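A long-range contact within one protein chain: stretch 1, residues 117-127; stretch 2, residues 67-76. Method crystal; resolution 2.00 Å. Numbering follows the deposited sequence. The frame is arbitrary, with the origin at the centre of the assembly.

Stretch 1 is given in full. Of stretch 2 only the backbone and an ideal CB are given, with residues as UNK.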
# COMPACT_ATOMS: atom_id res chain seq x y z
N TRP A 117 3.34 4.27 6.97
CA TRP A 117 4.30 3.91 5.93
C TRP A 117 5.09 5.15 5.51
O TRP A 117 4.50 6.21 5.27
CB TRP A 117 3.58 3.35 4.70
CG TRP A 117 2.81 2.09 4.96
CD1 TRP A 117 1.56 2.00 5.50
CD2 TRP A 117 3.23 0.75 4.69
NE1 TRP A 117 1.17 0.69 5.59
CE2 TRP A 117 2.18 -0.10 5.10
CE3 TRP A 117 4.39 0.19 4.16
CZ2 TRP A 117 2.26 -1.49 4.99
CZ3 TRP A 117 4.47 -1.20 4.04
CH2 TRP A 117 3.40 -2.03 4.46
N THR A 118 6.40 5.01 5.42
CA THR A 118 7.25 6.12 5.01
C THR A 118 7.30 6.15 3.50
O THR A 118 7.56 5.12 2.86
CB THR A 118 8.69 5.95 5.54
OG1 THR A 118 8.66 5.89 6.97
CG2 THR A 118 9.56 7.13 5.11
N VAL A 119 7.04 7.31 2.92
CA VAL A 119 7.07 7.43 1.47
C VAL A 119 8.51 7.66 1.03
O VAL A 119 9.16 8.61 1.46
CB VAL A 119 6.21 8.59 0.97
CG1 VAL A 119 6.13 8.57 -0.55
CG2 VAL A 119 4.80 8.49 1.56
N ILE A 120 9.02 6.76 0.19
CA ILE A 120 10.39 6.88 -0.27
C ILE A 120 10.45 7.37 -1.71
O ILE A 120 10.40 6.58 -2.65
CB ILE A 120 11.14 5.54 -0.15
CG1 ILE A 120 11.12 5.07 1.30
CG2 ILE A 120 12.59 5.69 -0.62
CD1 ILE A 120 11.78 3.73 1.51
N CYS A 121 10.53 8.69 -1.87
CA CYS A 121 10.66 9.29 -3.18
C CYS A 121 11.86 10.24 -3.18
O CYS A 121 12.36 10.61 -2.12
CB CYS A 121 9.38 10.01 -3.63
SG CYS A 121 8.42 11.12 -2.53
N ASN A 122 12.34 10.60 -4.37
CA ASN A 122 13.49 11.49 -4.46
C ASN A 122 13.07 12.95 -4.47
O ASN A 122 11.98 13.29 -4.92
CB ASN A 122 14.31 11.17 -5.70
CG ASN A 122 15.06 9.87 -5.56
OD1 ASN A 122 15.76 9.65 -4.57
ND2 ASN A 122 14.92 8.99 -6.55
N GLY A 123 13.96 13.81 -3.97
CA GLY A 123 13.64 15.22 -3.88
C GLY A 123 12.82 15.32 -2.61
O GLY A 123 13.02 14.52 -1.69
N ASP A 124 11.91 16.27 -2.52
CA ASP A 124 11.11 16.35 -1.31
C ASP A 124 9.70 16.85 -1.57
O ASP A 124 9.30 17.91 -1.09
CB ASP A 124 11.80 17.21 -0.25
CG ASP A 124 11.33 16.86 1.15
OD1 ASP A 124 10.12 16.95 1.41
OD2 ASP A 124 12.18 16.48 2.00
N GLU A 125 8.96 16.07 -2.33
CA GLU A 125 7.58 16.35 -2.67
C GLU A 125 7.12 15.27 -3.63
O GLU A 125 7.46 15.28 -4.82
CB GLU A 125 7.44 17.74 -3.30
CG GLU A 125 6.25 18.50 -2.74
CD GLU A 125 6.30 19.99 -3.02
OE1 GLU A 125 5.45 20.72 -2.45
OE2 GLU A 125 7.17 20.44 -3.79
N TRP A 126 6.37 14.32 -3.09
CA TRP A 126 5.84 13.19 -3.83
C TRP A 126 5.17 13.64 -5.12
O TRP A 126 4.11 14.26 -5.09
CB TRP A 126 4.83 12.46 -2.95
CG TRP A 126 4.42 11.10 -3.43
CD1 TRP A 126 4.85 10.46 -4.56
CD2 TRP A 126 3.51 10.21 -2.78
NE1 TRP A 126 4.25 9.22 -4.65
CE2 TRP A 126 3.42 9.05 -3.57
CE3 TRP A 126 2.74 10.29 -1.61
CZ2 TRP A 126 2.61 7.96 -3.23
CZ3 TRP A 126 1.93 9.21 -1.27
CH2 TRP A 126 1.87 8.07 -2.08
N LEU A 127 5.80 13.33 -6.25
CA LEU A 127 5.27 13.70 -7.56
C LEU A 127 4.54 12.50 -8.16
O LEU A 127 4.99 11.36 -8.07
CB LEU A 127 6.41 14.11 -8.50
CG LEU A 127 7.38 15.21 -8.02
CD1 LEU A 127 8.51 15.35 -9.03
CD2 LEU A 127 6.64 16.53 -7.85
N UNK A 67 -2.93 19.25 0.58
CA UNK A 67 -1.55 19.41 1.05
C UNK A 67 -0.63 18.45 0.32
O UNK A 67 -0.95 17.28 0.15
CB UNK A 67 -1.46 19.18 2.56
N UNK A 68 0.52 18.95 -0.12
CA UNK A 68 1.48 18.12 -0.80
C UNK A 68 2.11 17.20 0.23
O UNK A 68 2.22 17.56 1.40
CB UNK A 68 2.53 18.96 -1.52
N UNK A 69 2.50 16.01 -0.20
CA UNK A 69 3.15 15.08 0.70
C UNK A 69 4.63 15.14 0.38
O UNK A 69 5.03 14.99 -0.77
CB UNK A 69 2.59 13.66 0.56
N UNK A 70 5.44 15.37 1.41
CA UNK A 70 6.88 15.47 1.22
C UNK A 70 7.49 14.08 1.31
O UNK A 70 7.00 13.24 2.06
CB UNK A 70 7.51 16.41 2.25
N UNK A 71 8.56 13.84 0.55
CA UNK A 71 9.23 12.54 0.59
C UNK A 71 9.85 12.37 1.96
O UNK A 71 10.38 13.33 2.53
CB UNK A 71 10.29 12.42 -0.51
N UNK A 72 9.78 11.16 2.49
CA UNK A 72 10.33 10.90 3.81
C UNK A 72 9.24 10.95 4.87
O UNK A 72 9.40 10.40 5.95
CB UNK A 72 11.43 11.91 4.14
N UNK A 73 8.14 11.62 4.56
CA UNK A 73 7.03 11.70 5.52
C UNK A 73 6.26 10.38 5.55
O UNK A 73 6.26 9.63 4.58
CB UNK A 73 6.09 12.85 5.16
N UNK A 74 5.62 10.11 6.69
CA UNK A 74 4.83 8.90 6.84
C UNK A 74 3.39 9.20 6.45
O UNK A 74 2.93 10.33 6.57
CB UNK A 74 4.91 8.36 8.27
N UNK A 75 2.70 8.18 5.95
CA UNK A 75 1.30 8.31 5.58
C UNK A 75 0.60 7.03 5.97
O UNK A 75 1.23 6.09 6.44
CB UNK A 75 1.13 8.60 4.09
N UNK A 76 -0.71 7.02 5.80
CA UNK A 76 -1.53 5.85 6.05
C UNK A 76 -2.35 5.72 4.77
O UNK A 76 -2.64 6.73 4.11
CB UNK A 76 -2.39 5.98 7.31

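At position 67 nothing of stretch 1 lies within 5.5 Å of the ideal CB, so this contact sets no preference; the residue is Asp-67. Position 68 points its CB toward stretch 1, 3.5 Å from Glu-125 OE1. A small residue fits, and a donor or a positive charge could also exploit the carboxylate. It is Ala-68, whose CB simply packs at that distance.

At position 69 the backbone is already engaged: Trp-126 N donates to its O at 2.8 Å. The CB points sideways, 4.0 Å from Trp-126 CE3, and the Val-119 side chain is within reach of a branched chain, which favours an apolar residue such as Ile, Leu or Val. Ile-69 places CD1 at the edge of the indole, 3.7 Å from Trp-126 CE3, while its CG2 is 4.4 Å from Val-119 CG2.

Position 70 opens a type II turn that ends at 73. Its CB points sideways, and many side chains, including long polar ones, could be carried here. The end of Lys-70 leads away from stretch 1, and its NZ donates to Ala-68 O at 3.0 Å.

Position 71 is tightly constrained. Its CB points toward stretch 1 and sits 3.0 Å from Cys-121 SG, too tight for an ordinary nonbonded neighbour but suited to a covalent partner. Cysteine is the clear choice, and Cys-71 SG bonds Cys-121 SG at 2.0 Å with chi3 of -100°, tying the two stretches together.

At position 72, phi/psi of 98/-22 would jam a CB against the preceding carbonyl, which by itself calls for glycine. Gly-72 meets this need, and its N donates to Val-119 O at 2.8 Å.

Position 73 points away from stretch 1, leaving many side chains possible. Asp-73 contributes its backbone: Val-119 N donates to its O at 3.0 Å, and its own N closes the turn on Lys-70 O at 3.2 Å.

Position 74 pairs with Thr-118 in an antiparallel, non-hydrogen-bonded bridge, its side chain on the same sheet face. The ideal CB is 3.7 Å from Trp-117 O and 4.6 Å from Thr-118 CA, and several chains could pass alongside. Lys-74 lays CG 3.5 Å from Thr-118 OG1 before its end leads away.

Position 75 shares the other face with Trp-117, and Val-119 and Trp-126 offer apolar surface, so an apolar chain, such as Ile, Leu, Val or Met, would suit. Ile-75 brings CD1 3.7 Å from both Val-119 CG2 and Trp-126 CZ3, while Ile-75 N donates to Trp-117 O and Trp-117 N to Ile-75 O, both at 2.8 Å.

Position 76 points away and is undetermined here; it is Arg-76.

Stretch 2, residues 67-76: DAIKCGDKIR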
# COMPACT_ATOMS: atom_id res chain seq x y z
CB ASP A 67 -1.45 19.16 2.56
CG ASP A 67 -1.97 20.31 3.38
OD1 ASP A 67 -2.32 21.36 2.78
OD2 ASP A 67 -2.03 20.18 4.62
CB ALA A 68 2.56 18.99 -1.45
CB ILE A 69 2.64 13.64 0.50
CG1 ILE A 69 1.14 13.58 0.85
CG2 ILE A 69 3.43 12.68 1.38
CD1 ILE A 69 0.50 12.28 0.51
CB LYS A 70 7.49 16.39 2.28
CG LYS A 70 6.97 17.84 2.25
CD LYS A 70 5.53 17.93 2.76
CE LYS A 70 5.00 19.36 2.71
NZ LYS A 70 3.61 19.46 3.25
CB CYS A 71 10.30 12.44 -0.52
SG CYS A 71 9.59 12.75 -2.17
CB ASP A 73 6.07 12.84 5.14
CG ASP A 73 6.48 14.17 5.74
OD1 ASP A 73 5.79 15.17 5.47
OD2 ASP A 73 7.49 14.22 6.49
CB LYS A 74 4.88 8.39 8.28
CG LYS A 74 6.22 7.77 8.65
CD LYS A 74 6.22 7.16 10.04
CE LYS A 74 6.20 8.22 11.12
NZ LYS A 74 6.39 7.61 12.46
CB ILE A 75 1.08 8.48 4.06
CG1 ILE A 75 1.61 7.25 3.30
CG2 ILE A 75 1.74 9.75 3.58
CD1 ILE A 75 1.30 7.25 1.80
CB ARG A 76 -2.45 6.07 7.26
CG ARG A 76 -1.78 5.79 8.61
CD ARG A 76 -2.77 5.97 9.76
NE ARG A 76 -3.21 7.36 9.83
CZ ARG A 76 -4.30 7.78 10.45
NH1 ARG A 76 -5.08 6.91 11.08
NH2 ARG A 76 -4.62 9.07 10.44
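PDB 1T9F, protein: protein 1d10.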